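Local coordinates for protein 3-dehydroshikimate dehydratase (Pseudomonas putida, PDB 5HMQ) that catalyses the metal-dependent dehydration of 3-dehydroshikimate to protocatechuate, a shared intermediate of quinate and shikimate breakdown, at residues I23-F28 with P251-A256; V100-Q105 with E136-G141; R370-Q375 with V414-A419; H523-C528 with F599-Q604. All coordinates share one frame; numbering follows the deposited sequence.

Overall arrangement
Interactions 1 and 2 lie in the N-terminal TIM barrel, which carries the dehydratase activity. Interactions 3 and 4 belong to the C-terminal part related to hydroxyphenylpyruvate dioxygenase. Along the chain, interaction 2 is nested inside the span closed by interaction 1; interactions 3 and 4 follow in series. Interaction 1 joins helices 16-25 and 252-276, and interaction 2 joins the ends of strands 97-101 and 132-136, with centres 29 Å apart. Interaction 3 joins the ends of parallel strands 363-371 and 410-414; interaction 4 pairs parallel strands 520-528 and 599-606 in a separate mixed sheet, with centres 25 Å apart. Interactions 2 and 4 each hold a magnesium ion, with centres 51 Å apart, so the metal sites are distinct.

Interaction 1: residues I23-F28 with P251-A256; sequences IAAAGF and PTRQNA
In this TIM barrel the first and last helices meet, so the contact closes the outer helical layer between the start and the end of the barrel's sequence. Helix 16-25 runs out in a Schellman motif. G27 takes a positive phi of 99°, G27 N bonds to A24 O, and F28 N bonds to I23 O. Helix 252-276 starts just after P251, which sits at its N-cap position. No hydrogen bond links the two segments; they meet by van der Waals contact.

Followed outward, the F28 side chain starts with CB 3.4 Å from I23 O. A chi1 of -75° sets CG beside the backbone N and anti to the carbonyl carbon. This turns the ring back under its own helix end, toward helix 252-276. CD2 lies 3.3 Å from I23 O, which sits at the ring edge in plane. Further out, CE2 comes 3.2 Å from A256 O, again at the edge. The tip, CZ, is 3.8 Å from the same A256 O. The ring also packs on I7 of strand 6-8 and on L260 and L263 of helix 252-276, so it is buried between strand and helix.

Next to it, two small residues let the backbones come close. A26 CB and A256 CB touch at 3.8 Å, and A26 CB also rests against A256 O. R253 reaches round from the helix start, with its chain bent at chi2. It also packs on E21 and on E18 of the second subunit. Its guanidinium presents one face to A25, whose CB stands 3.6 Å from R253 NH1.

Interaction 2: residues V100-Q105 with E136-G141; sequences VCSNVQ and EALAWG. With MG (magnesium ion), chain K.
E136, one of the catalytic metal ligands, ends strand 132-136 of the TIM barrel beside the end of strand 97-101. C101 and E136 form a parallel bridge. E136 N donates to V100 O at 2.8 Å, almost straight at 173°. S102 N donates to E136 O, also at 2.8 Å, but more bent at 133°. These bonds hold the E136 backbone on both its N-H and its C=O.

Past the bridge the S102 hydroxyl takes over. A chi1 of 56° puts OG between the backbone N and the carbonyl carbon, facing segment 136-141. OG accepts from L138 N at 2.9 Å and is also bonded to V144 O. A carbonyl can only accept, so OG serves as acceptor and donor at once. L138 O in turn accepts from G141 N, closing a type I turn. In segment 100-105, N103 OD1 accepts from Q105 N, an Asx turn, while N103 ND2 bonds to E69 O.

Apolar contacts also join the two segments. C101 CB touches L138 CG at 3.7 Å. V104 CG1 reaches both L138 CD1 and W140 CD1, while L138 CB lies over one face of the W140 ring.

The E136 side chain runs out extended, with CG anti to the backbone N. OE1 binds the magnesium ion at 2.1 Å; OE2 stays 3.5 Å from it, so the carboxylate binds through one oxygen. D167, Q193, E241 and two waters complete the site. If the three carboxylate ligands are all ionised, their charge would more than balance that of the divalent cation.

Interaction 3: residues R370-Q375 with V414-A419; sequences RVKDQQ and VEQGTA
The carboxylate of E415 and the amide of Q416 both turn back on the chain that leaves strand 363-371, from neighbouring positions. E415 extends beyond CG, so its tip reaches the first turn of helix 374-383. There OE2 accepts from Q374 N at 2.6 Å, with an N-H...O angle of 173°. The donor comes from above the carboxylate plane, 40° out of it. D373 lies alongside E415, pointing the same way, with the two carboxylate planes 41° apart. Its OD1 is 4.2 Å from E415 OE2 and bonds to A376 N, so D373 caps helix 374-383. K372 O also lies 3.0 Å from E415 OE2, acceptor against acceptor. This oxygen and D373 would tend to raise the pKa of E415, while the helix start would tend to lower it.

The setting is a VOC domain of the HPPD-like part, in whose mixed sheet strands 363-371 and 410-414 run parallel side by side. R370 and V414 form a parallel beta bridge, and V371 N donates to V414 O at 3.0 Å. The R370 side chain reaches off the sheet to E299 and D340, with salt bridges through NE and NH1.

Q416, the next residue after E415, reaches back to the same backbone at V371 and K372. Its CG takes the crowded position between the backbone N and the carbonyl carbon, and the chain bends at chi2. NE2 then donates to V371 O at 2.9 Å, in the amide plane and on a carbonyl lone pair. A cis peptide follows, between Q416 and G417.

Interaction 4: residues H523-C528 with F599-Q604; sequences HIAFDC and FFEIIQ. With MG (magnesium ion), chain L.
Magnesium is bound by H523 NE2 at 2.4 Å and by E601 OE1 at 2.3 Å. H445 and three waters complete the sphere. Two histidines and one glutamate form a facial triad, as in the metal-dependent dioxygenases of this superfamily, though this domain has no HPPD or protocatechuate dioxygenase activity.

In the second shell, E601 OE2 stays off the metal. It accepts from a metal-bound water at 2.8 Å and bonds to H588 ND1, which fixes the turn of the carboxylate. H523 CB sits over the face of the F599 ring, 3.5 Å from its centroid, a CH-pi contact. The imidazole and phenyl planes are only 16° apart, but the rings are offset so far that they hardly overlap.

The parallel pairing sets H523 level with F599 and A525 level with E601, so both ligands leave the same face of the sheet. E601 N bonds to I524 O, and F526 N to E601 O at 2.8 Å. On the other face, F526 CE2 meets F600 CD2 at 3.4 Å, beside I524.

Strand 440-450, with H445, flanks strand 520-528, and strand 585-590, with H588, flanks strand 599-606. Helix 531-541 packs on C528 and I602.

Interaction 1: residues I23-F28 with P251-A256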
loop_
_atom_site.group_PDB
_atom_site.type_symbol
_atom_site.label_atom_id
_atom_site.label_comp_id
_atom_site.label_asym_id
_atom_site.label_seq_id
_atom_site.Cartn_x
_atom_site.Cartn_y
_atom_site.Cartn_z
ATOM N N ILE C 23 13.601 3.378 -12.983
ATOM C CA ILE C 23 13.267 4.226 -14.125
ATOM C C ILE C 23 13.862 3.651 -15.406
ATOM O O ILE C 23 13.190 3.564 -16.440
ATOM C CB ILE C 23 13.748 5.667 -13.874
ATOM C CG1 ILE C 23 12.912 6.326 -12.775
ATOM C CG2 ILE C 23 13.684 6.485 -15.149
ATOM C CD1 ILE C 23 13.492 7.622 -12.256
ATOM N N ALA C 24 15.128 3.232 -15.350
ATOM C CA ALA C 24 15.763 2.636 -16.522
ATOM C C ALA C 24 15.136 1.292 -16.871
ATOM O O ALA C 24 14.881 1.009 -18.049
ATOM C CB ALA C 24 17.267 2.484 -16.290
ATOM N N ALA C 25 14.890 0.448 -15.863
ATOM C CA ALA C 25 14.318 -0.871 -16.117
ATOM C C ALA C 25 12.934 -0.780 -16.748
ATOM O O ALA C 25 12.538 -1.674 -17.504
ATOM C CB ALA C 25 14.258 -1.676 -14.820
ATOM N N ALA C 26 12.183 0.278 -16.446
ATOM C CA ALA C 26 10.852 0.448 -17.012
ATOM C C ALA C 26 10.878 0.901 -18.466
ATOM O O ALA C 26 9.833 0.873 -19.126
ATOM C CB ALA C 26 10.049 1.448 -16.176
ATOM N N GLY C 27 12.032 1.316 -18.981
ATOM C CA GLY C 27 12.148 1.745 -20.357
ATOM C C GLY C 27 12.115 3.239 -20.589
ATOM O O GLY C 27 11.946 3.661 -21.739
ATOM N N PHE C 28 12.264 4.051 -19.546
ATOM C CA PHE C 28 12.335 5.493 -19.731
ATOM C C PHE C 28 13.647 5.888 -20.401
ATOM O O PHE C 28 14.660 5.190 -20.301
ATOM C CB PHE C 28 12.220 6.218 -18.391
ATOM C CG PHE C 28 10.832 6.246 -17.827
ATOM C CD1 PHE C 28 9.941 7.242 -18.192
ATOM C CD2 PHE C 28 10.423 5.288 -16.916
ATOM C CE1 PHE C 28 8.663 7.274 -17.668
ATOM C CE2 PHE C 28 9.147 5.314 -16.389
ATOM C CZ PHE C 28 8.266 6.309 -16.765
ATOM N N PRO C 251 5.588 0.895 -4.258
ATOM C CA PRO C 251 6.472 -0.004 -5.015
ATOM C C PRO C 251 7.159 0.708 -6.170
ATOM O O PRO C 251 6.518 1.148 -7.130
ATOM C CB PRO C 251 5.521 -1.098 -5.517
ATOM C CG PRO C 251 4.173 -0.457 -5.531
ATOM C CD PRO C 251 4.166 0.541 -4.406
ATOM N N THR C 252 8.483 0.827 -6.054
ATOM C CA THR C 252 9.269 1.619 -6.996
ATOM C C THR C 252 9.154 1.080 -8.418
ATOM O O THR C 252 8.908 1.837 -9.365
ATOM C CB THR C 252 10.731 1.647 -6.549
ATOM O OG1 THR C 252 10.794 1.952 -5.149
ATOM C CG2 THR C 252 11.499 2.708 -7.317
ATOM N N ARG C 253 9.337 -0.231 -8.587
ATOM C CA ARG C 253 9.403 -0.802 -9.929
ATOM C C ARG C 253 8.046 -0.772 -10.622
ATOM O O ARG C 253 7.957 -0.406 -11.801
ATOM C CB ARG C 253 9.945 -2.229 -9.860
ATOM C CG ARG C 253 11.393 -2.296 -9.408
ATOM C CD ARG C 253 12.292 -2.855 -10.498
ATOM N NE ARG C 253 13.698 -2.569 -10.232
ATOM C CZ ARG C 253 14.709 -3.071 -10.931
ATOM N NH1 ARG C 253 14.476 -3.900 -11.940
ATOM N NH2 ARG C 253 15.957 -2.749 -10.615
ATOM N N GLN C 254 6.979 -1.151 -9.914
ATOM C CA GLN C 254 5.660 -1.155 -10.539
ATOM C C GLN C 254 5.173 0.260 -10.818
ATOM O O GLN C 254 4.489 0.494 -11.821
ATOM C CB GLN C 254 4.657 -1.917 -9.671
ATOM C CG GLN C 254 4.388 -3.329 -10.171
ATOM C CD GLN C 254 3.789 -3.343 -11.569
ATOM O OE1 GLN C 254 2.951 -2.504 -11.906
ATOM N NE2 GLN C 254 4.231 -4.286 -12.394
ATOM N N ASN C 255 5.499 1.212 -9.941
ATOM C CA ASN C 255 5.162 2.602 -10.230
ATOM C C ASN C 255 5.876 3.084 -11.486
ATOM O O ASN C 255 5.280 3.775 -12.322
ATOM C CB ASN C 255 5.501 3.497 -9.039
ATOM C CG ASN C 255 4.455 3.434 -7.941
ATOM O OD1 ASN C 255 3.375 2.876 -8.128
ATOM N ND2 ASN C 255 4.765 4.026 -6.794
ATOM N N ALA C 256 7.156 2.732 -11.634
ATOM C CA ALA C 256 7.895 3.128 -12.829
ATOM C C ALA C 256 7.317 2.470 -14.074
ATOM O O ALA C 256 7.181 3.115 -15.121
ATOM C CB ALA C 256 9.374 2.775 -12.675
#

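Interaction 2: residues V100-Q105 with E136-G141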
loop_
_atom_site.group_PDB
_atom_site.type_symbol
_atom_site.label_atom_id
_atom_site.label_comp_id
_atom_site.label_asym_id
_atom_site.label_seq_id
_atom_site.Cartn_x
_atom_site.Cartn_y
_atom_site.Cartn_z
ATOM N N VAL C 100 12.048 26.580 -13.127
ATOM C CA VAL C 100 11.769 27.684 -12.221
ATOM C C VAL C 100 10.255 27.797 -12.115
ATOM O O VAL C 100 9.578 28.098 -13.106
ATOM C CB VAL C 100 12.394 29.000 -12.706
ATOM C CG1 VAL C 100 11.905 30.169 -11.861
ATOM C CG2 VAL C 100 13.914 28.912 -12.675
ATOM N N CYS C 101 9.717 27.541 -10.927
ATOM C CA CYS C 101 8.281 27.640 -10.716
ATOM C C CYS C 101 7.931 29.022 -10.181
ATOM O O CYS C 101 8.692 29.632 -9.425
ATOM C CB CYS C 101 7.784 26.549 -9.763
ATOM S SG CYS C 101 8.748 26.335 -8.254
ATOM N N SER C 102 6.766 29.514 -10.592
ATOM C CA SER C 102 6.401 30.900 -10.337
ATOM C C SER C 102 6.368 31.196 -8.841
ATOM O O SER C 102 6.117 30.318 -8.012
ATOM C CB SER C 102 5.045 31.213 -10.972
ATOM O OG SER C 102 4.043 30.318 -10.521
ATOM N N ASN C 103 6.634 32.458 -8.508
ATOM C CA ASN C 103 6.762 32.876 -7.118
ATOM C C ASN C 103 5.450 32.682 -6.367
ATOM O O ASN C 103 4.366 32.933 -6.898
ATOM C CB ASN C 103 7.188 34.345 -7.056
ATOM C CG ASN C 103 7.939 34.684 -5.785
ATOM O OD1 ASN C 103 7.551 34.270 -4.692
ATOM N ND2 ASN C 103 9.012 35.455 -5.918
ATOM N N VAL C 104 5.556 32.239 -5.117
ATOM C CA VAL C 104 4.390 32.065 -4.258
ATOM C C VAL C 104 4.411 32.971 -3.037
ATOM O O VAL C 104 3.412 33.009 -2.302
ATOM C CB VAL C 104 4.229 30.595 -3.812
ATOM C CG1 VAL C 104 4.108 29.684 -5.022
ATOM C CG2 VAL C 104 5.398 30.172 -2.930
ATOM N N GLN C 105 5.498 33.701 -2.793
ATOM C CA GLN C 105 5.568 34.569 -1.626
ATOM C C GLN C 105 4.483 35.639 -1.691
ATOM O O GLN C 105 4.131 36.137 -2.764
ATOM C CB GLN C 105 6.945 35.227 -1.538
ATOM C CG GLN C 105 8.097 34.239 -1.430
ATOM C CD GLN C 105 8.021 33.378 -0.187
ATOM O OE1 GLN C 105 7.795 33.873 0.917
ATOM N NE2 GLN C 105 8.216 32.076 -0.361
ATOM N N GLU C 136 7.766 27.622 -15.155
ATOM C CA GLU C 136 6.516 26.906 -14.923
ATOM C C GLU C 136 5.630 27.715 -13.988
ATOM O O GLU C 136 6.099 28.215 -12.960
ATOM C CB GLU C 136 6.771 25.524 -14.311
ATOM C CG GLU C 136 5.500 24.768 -13.938
ATOM C CD GLU C 136 5.754 23.646 -12.949
ATOM O OE1 GLU C 136 5.378 22.491 -13.241
ATOM O OE2 GLU C 136 6.348 23.921 -11.885
ATOM N N ALA C 137 4.355 27.841 -14.342
ATOM C CA ALA C 137 3.374 28.497 -13.486
ATOM C C ALA C 137 2.778 27.480 -12.521
ATOM O O ALA C 137 2.232 26.456 -12.947
ATOM C CB ALA C 137 2.267 29.145 -14.315
ATOM N N LEU C 138 2.900 27.750 -11.228
ATOM C CA LEU C 138 2.133 27.011 -10.239
ATOM C C LEU C 138 0.707 27.542 -10.216
ATOM O O LEU C 138 0.484 28.751 -10.304
ATOM C CB LEU C 138 2.769 27.135 -8.855
ATOM C CG LEU C 138 4.212 26.640 -8.741
ATOM C CD1 LEU C 138 4.756 26.890 -7.341
ATOM C CD2 LEU C 138 4.312 25.167 -9.102
ATOM N N ALA C 139 -0.262 26.630 -10.108
ATOM C CA ALA C 139 -1.665 27.034 -10.091
ATOM C C ALA C 139 -1.987 27.977 -8.938
ATOM O O ALA C 139 -3.002 28.678 -8.992
ATOM C CB ALA C 139 -2.570 25.804 -10.026
ATOM N N TRP C 140 -1.149 28.013 -7.901
ATOM C CA TRP C 140 -1.327 28.913 -6.770
ATOM C C TRP C 140 -0.275 30.018 -6.735
ATOM O O TRP C 140 0.000 30.574 -5.667
ATOM C CB TRP C 140 -1.309 28.122 -5.460
ATOM C CG TRP C 140 -0.106 27.246 -5.319
ATOM C CD1 TRP C 140 1.078 27.569 -4.726
ATOM C CD2 TRP C 140 0.031 25.898 -5.786
ATOM N NE1 TRP C 140 1.945 26.505 -4.793
ATOM C CE2 TRP C 140 1.328 25.468 -5.443
ATOM C CE3 TRP C 140 -0.817 25.014 -6.462
ATOM C CZ2 TRP C 140 1.797 24.189 -5.745
ATOM C CZ3 TRP C 140 -0.351 23.747 -6.765
ATOM C CH2 TRP C 140 0.945 23.345 -6.405
ATOM N N GLY C 141 0.324 30.338 -7.880
ATOM C CA GLY C 141 1.291 31.421 -7.924
ATOM C C GLY C 141 0.676 32.751 -7.532
ATOM O O GLY C 141 -0.490 33.033 -7.811
HETATM MG MG MG K . 5.209 20.632 -12.372
HETATM O O HOH W 1 7.079 20.957 -11.657
HETATM O O HOH W 2 4.545 21.280 -10.624
#

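Interaction 3: residues R370-Q375 with V414-A419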
loop_
_atom_site.group_PDB
_atom_site.type_symbol
_atom_site.label_atom_id
_atom_site.label_comp_id
_atom_site.label_asym_id
_atom_site.label_seq_id
_atom_site.Cartn_x
_atom_site.Cartn_y
_atom_site.Cartn_z
ATOM N N ARG C 370 -14.667 -13.236 -24.464
ATOM C CA ARG C 370 -14.986 -13.476 -25.866
ATOM C C ARG C 370 -14.447 -12.320 -26.690
ATOM O O ARG C 370 -14.980 -11.210 -26.630
ATOM C CB ARG C 370 -16.487 -13.626 -26.069
ATOM C CG ARG C 370 -17.070 -14.946 -25.616
ATOM C CD ARG C 370 -18.375 -15.224 -26.337
ATOM N NE ARG C 370 -19.080 -16.365 -25.766
ATOM C CZ ARG C 370 -20.122 -16.269 -24.947
ATOM N NH1 ARG C 370 -20.590 -15.076 -24.597
ATOM N NH2 ARG C 370 -20.701 -17.367 -24.482
ATOM N N VAL C 371 -13.392 -12.570 -27.457
ATOM C CA VAL C 371 -12.775 -11.550 -28.294
ATOM C C VAL C 371 -12.970 -11.934 -29.753
ATOM O O VAL C 371 -12.894 -13.116 -30.111
ATOM C CB VAL C 371 -11.281 -11.354 -27.959
ATOM C CG1 VAL C 371 -11.126 -10.840 -26.537
ATOM C CG2 VAL C 371 -10.504 -12.649 -28.150
ATOM N N LYS C 372 -13.238 -10.933 -30.593
ATOM C CA LYS C 372 -13.428 -11.193 -32.016
ATOM C C LYS C 372 -12.103 -11.454 -32.717
ATOM O O LYS C 372 -12.004 -12.366 -33.546
ATOM C CB LYS C 372 -14.159 -10.026 -32.675
ATOM C CG LYS C 372 -14.425 -10.234 -34.150
ATOM C CD LYS C 372 -15.330 -9.153 -34.697
ATOM C CE LYS C 372 -15.774 -9.472 -36.107
ATOM N NZ LYS C 372 -17.075 -8.822 -36.419
ATOM N N ASP C 373 -11.082 -10.665 -32.398
ATOM C CA ASP C 373 -9.757 -10.789 -32.997
ATOM C C ASP C 373 -8.793 -11.191 -31.883
ATOM O O ASP C 373 -8.314 -10.339 -31.128
ATOM C CB ASP C 373 -9.343 -9.482 -33.670
ATOM C CG ASP C 373 -8.135 -9.642 -34.573
ATOM O OD1 ASP C 373 -7.403 -10.643 -34.432
ATOM O OD2 ASP C 373 -7.922 -8.761 -35.433
ATOM N N GLN C 374 -8.502 -12.490 -31.798
ATOM C CA GLN C 374 -7.668 -13.000 -30.714
ATOM C C GLN C 374 -6.238 -12.482 -30.811
ATOM O O GLN C 374 -5.641 -12.099 -29.799
ATOM C CB GLN C 374 -7.692 -14.528 -30.727
ATOM C CG GLN C 374 -6.609 -15.188 -29.899
ATOM C CD GLN C 374 -6.582 -16.691 -30.087
ATOM O OE1 GLN C 374 -7.339 -17.424 -29.448
ATOM N NE2 GLN C 374 -5.714 -17.159 -30.977
ATOM N N GLN C 375 -5.671 -12.458 -32.019
ATOM C CA GLN C 375 -4.284 -12.032 -32.168
ATOM C C GLN C 375 -4.124 -10.537 -31.918
ATOM O O GLN C 375 -3.090 -10.107 -31.394
ATOM C CB GLN C 375 -3.762 -12.399 -33.558
ATOM C CG GLN C 375 -3.476 -13.882 -33.732
ATOM C CD GLN C 375 -2.458 -14.409 -32.739
ATOM O OE1 GLN C 375 -1.328 -13.923 -32.671
ATOM N NE2 GLN C 375 -2.856 -15.407 -31.958
ATOM N N VAL C 414 -10.418 -15.906 -25.907
ATOM C CA VAL C 414 -11.142 -16.972 -26.589
ATOM C C VAL C 414 -11.796 -16.393 -27.835
ATOM O O VAL C 414 -12.630 -15.483 -27.748
ATOM C CB VAL C 414 -12.189 -17.615 -25.668
ATOM C CG1 VAL C 414 -12.965 -18.687 -26.418
ATOM C CG2 VAL C 414 -11.516 -18.203 -24.438
ATOM N N GLU C 415 -11.410 -16.921 -28.994
ATOM C CA GLU C 415 -12.030 -16.587 -30.267
ATOM C C GLU C 415 -13.083 -17.634 -30.611
ATOM O O GLU C 415 -12.777 -18.827 -30.695
ATOM C CB GLU C 415 -10.971 -16.490 -31.368
ATOM C CG GLU C 415 -11.256 -15.429 -32.422
ATOM C CD GLU C 415 -10.089 -15.236 -33.377
ATOM O OE1 GLU C 415 -9.655 -16.232 -33.997
ATOM O OE2 GLU C 415 -9.595 -14.095 -33.497
ATOM N N GLN C 416 -14.318 -17.182 -30.779
ATOM C CA GLN C 416 -15.416 -17.938 -31.369
ATOM C C GLN C 416 -14.999 -18.650 -32.657
ATOM O O GLN C 416 -14.409 -18.033 -33.549
ATOM C CB GLN C 416 -16.601 -16.994 -31.651
ATOM C CG GLN C 416 -16.252 -15.679 -32.395
ATOM C CD GLN C 416 -15.261 -14.791 -31.648
ATOM O OE1 GLN C 416 -15.265 -14.730 -30.417
ATOM N NE2 GLN C 416 -14.375 -14.142 -32.391
ATOM N N GLY C 417 -15.294 -19.944 -32.780
ATOM C CA GLY C 417 -16.032 -20.698 -31.777
ATOM C C GLY C 417 -16.398 -22.075 -32.304
ATOM O O GLY C 417 -16.977 -22.893 -31.590
ATOM N N THR C 418 -16.062 -22.321 -33.569
ATOM C CA THR C 418 -16.251 -23.619 -34.186
ATOM C C THR C 418 -17.696 -24.040 -34.371
ATOM O O THR C 418 -18.332 -23.699 -35.374
ATOM N N ALA C 419 -18.226 -24.783 -33.397
ATOM C CA ALA C 419 -19.524 -25.425 -33.499
ATOM C C ALA C 419 -19.438 -26.940 -33.463
ATOM O O ALA C 419 -20.398 -27.602 -33.053
#

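Interaction 4: residues H523-C528 with F599-Q604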
loop_
_atom_site.group_PDB
_atom_site.type_symbol
_atom_site.label_atom_id
_atom_site.label_comp_id
_atom_site.label_asym_id
_atom_site.label_seq_id
_atom_site.Cartn_x
_atom_site.Cartn_y
_atom_site.Cartn_z
ATOM N N HIS C 523 -18.787 -9.145 -6.448
ATOM C CA HIS C 523 -20.017 -9.859 -6.758
ATOM C C HIS C 523 -20.126 -10.051 -8.262
ATOM O O HIS C 523 -19.484 -9.349 -9.049
ATOM C CB HIS C 523 -21.255 -9.128 -6.219
ATOM C CG HIS C 523 -21.596 -7.870 -6.958
ATOM N ND1 HIS C 523 -21.099 -6.637 -6.597
ATOM C CD2 HIS C 523 -22.410 -7.653 -8.019
ATOM C CE1 HIS C 523 -21.580 -5.715 -7.413
ATOM N NE2 HIS C 523 -22.378 -6.306 -8.285
ATOM N N ILE C 524 -20.953 -11.019 -8.648
ATOM C CA ILE C 524 -21.224 -11.340 -10.044
ATOM C C ILE C 524 -22.718 -11.170 -10.276
ATOM O O ILE C 524 -23.533 -11.679 -9.497
ATOM C CB ILE C 524 -20.767 -12.767 -10.401
ATOM C CG1 ILE C 524 -19.284 -12.947 -10.064
ATOM C CG2 ILE C 524 -21.021 -13.061 -11.870
ATOM C CD1 ILE C 524 -18.894 -14.380 -9.785
ATOM N N ALA C 525 -23.076 -10.456 -11.338
ATOM C CA ALA C 525 -24.459 -10.093 -11.607
ATOM C C ALA C 525 -24.936 -10.753 -12.892
ATOM O O ALA C 525 -24.308 -10.600 -13.946
ATOM C CB ALA C 525 -24.615 -8.575 -11.704
ATOM N N PHE C 526 -26.045 -11.481 -12.797
ATOM C CA PHE C 526 -26.696 -12.095 -13.944
ATOM C C PHE C 526 -28.013 -11.382 -14.223
ATOM O O PHE C 526 -28.701 -10.943 -13.295
ATOM C CB PHE C 526 -26.954 -13.583 -13.699
ATOM C CG PHE C 526 -25.779 -14.320 -13.120
ATOM C CD1 PHE C 526 -24.653 -14.575 -13.887
ATOM C CD2 PHE C 526 -25.809 -14.776 -11.812
ATOM C CE1 PHE C 526 -23.576 -15.258 -13.357
ATOM C CE2 PHE C 526 -24.735 -15.462 -11.276
ATOM C CZ PHE C 526 -23.618 -15.704 -12.049
ATOM N N ASP C 527 -28.369 -11.271 -15.497
ATOM C CA ASP C 527 -29.627 -10.648 -15.875
ATOM C C ASP C 527 -30.655 -11.712 -16.245
ATOM O O ASP C 527 -30.326 -12.879 -16.473
ATOM C CB ASP C 527 -29.430 -9.654 -17.030
ATOM C CG ASP C 527 -29.104 -10.332 -18.357
ATOM O OD1 ASP C 527 -28.727 -11.523 -18.366
ATOM O OD2 ASP C 527 -29.215 -9.655 -19.402
ATOM N N CYS C 528 -31.916 -11.292 -16.287
ATOM C CA CYS C 528 -33.016 -12.186 -16.615
ATOM C C CYS C 528 -34.149 -11.361 -17.201
ATOM O O CYS C 528 -34.123 -10.129 -17.180
ATOM C CB CYS C 528 -33.496 -12.966 -15.388
ATOM S SG CYS C 528 -34.254 -11.934 -14.109
ATOM N N PHE C 599 -20.669 -12.458 -3.422
ATOM C CA PHE C 599 -22.084 -12.785 -3.475
ATOM C C PHE C 599 -22.558 -12.663 -4.916
ATOM O O PHE C 599 -21.809 -12.262 -5.808
ATOM C CB PHE C 599 -22.909 -11.882 -2.541
ATOM C CG PHE C 599 -22.764 -10.409 -2.819
ATOM C CD1 PHE C 599 -21.732 -9.679 -2.249
ATOM C CD2 PHE C 599 -23.684 -9.747 -3.618
ATOM C CE1 PHE C 599 -21.603 -8.322 -2.493
ATOM C CE2 PHE C 599 -23.564 -8.390 -3.861
ATOM C CZ PHE C 599 -22.522 -7.677 -3.299
ATOM N N PHE C 600 -23.813 -13.031 -5.147
ATOM C CA PHE C 600 -24.383 -12.996 -6.483
ATOM C C PHE C 600 -25.531 -12.000 -6.538
ATOM O O PHE C 600 -26.119 -11.633 -5.517
ATOM C CB PHE C 600 -24.866 -14.383 -6.920
ATOM C CG PHE C 600 -23.759 -15.385 -7.074
ATOM C CD1 PHE C 600 -23.384 -16.188 -6.013
ATOM C CD2 PHE C 600 -23.089 -15.515 -8.278
ATOM C CE1 PHE C 600 -22.364 -17.110 -6.151
ATOM C CE2 PHE C 600 -22.066 -16.437 -8.421
ATOM C CZ PHE C 600 -21.704 -17.234 -7.356
ATOM N N GLU C 601 -25.841 -11.564 -7.757
ATOM C CA GLU C 601 -26.892 -10.592 -8.003
ATOM C C GLU C 601 -27.669 -11.009 -9.239
ATOM O O GLU C 601 -27.081 -11.446 -10.233
ATOM C CB GLU C 601 -26.315 -9.181 -8.192
ATOM C CG GLU C 601 -27.351 -8.123 -8.539
ATOM C CD GLU C 601 -26.736 -6.759 -8.788
ATOM O OE1 GLU C 601 -25.497 -6.683 -8.934
ATOM O OE2 GLU C 601 -27.489 -5.762 -8.842
ATOM N N ILE C 602 -28.993 -10.889 -9.165
ATOM C CA ILE C 602 -29.888 -11.122 -10.293
ATOM C C ILE C 602 -30.604 -9.816 -10.593
ATOM O O ILE C 602 -31.189 -9.208 -9.690
ATOM C CB ILE C 602 -30.899 -12.245 -9.998
ATOM C CG1 ILE C 602 -30.172 -13.552 -9.680
ATOM C CG2 ILE C 602 -31.875 -12.406 -11.153
ATOM C CD1 ILE C 602 -31.068 -14.633 -9.119
ATOM N N ILE C 603 -30.552 -9.381 -11.853
ATOM C CA ILE C 603 -31.096 -8.089 -12.250
ATOM C C ILE C 603 -32.052 -8.263 -13.423
ATOM O O ILE C 603 -31.975 -9.227 -14.188
ATOM C CB ILE C 603 -29.994 -7.071 -12.622
ATOM C CG1 ILE C 603 -29.364 -7.432 -13.966
ATOM C CG2 ILE C 603 -28.933 -7.003 -11.545
ATOM C CD1 ILE C 603 -28.582 -6.301 -14.591
ATOM N N GLN C 604 -32.970 -7.306 -13.544
ATOM C CA GLN C 604 -33.796 -7.132 -14.733
ATOM C C GLN C 604 -33.728 -5.669 -15.140
ATOM O O GLN C 604 -34.092 -4.788 -14.354
ATOM C CB GLN C 604 -35.246 -7.551 -14.478
ATOM C CG GLN C 604 -36.139 -7.438 -15.704
ATOM C CD GLN C 604 -37.613 -7.562 -15.365
ATOM O OE1 GLN C 604 -37.984 -8.205 -14.382
ATOM N NE2 GLN C 604 -38.462 -6.942 -16.175
HETATM MG MG MG L . -24.083 -4.891 -9.147
HETATM O O HOH W 3 -25.722 -3.787 -9.765
HETATM O O HOH W 4 -22.603 -3.045 -9.322
HETATM O O HOH W 5 -24.438 -4.141 -7.249
#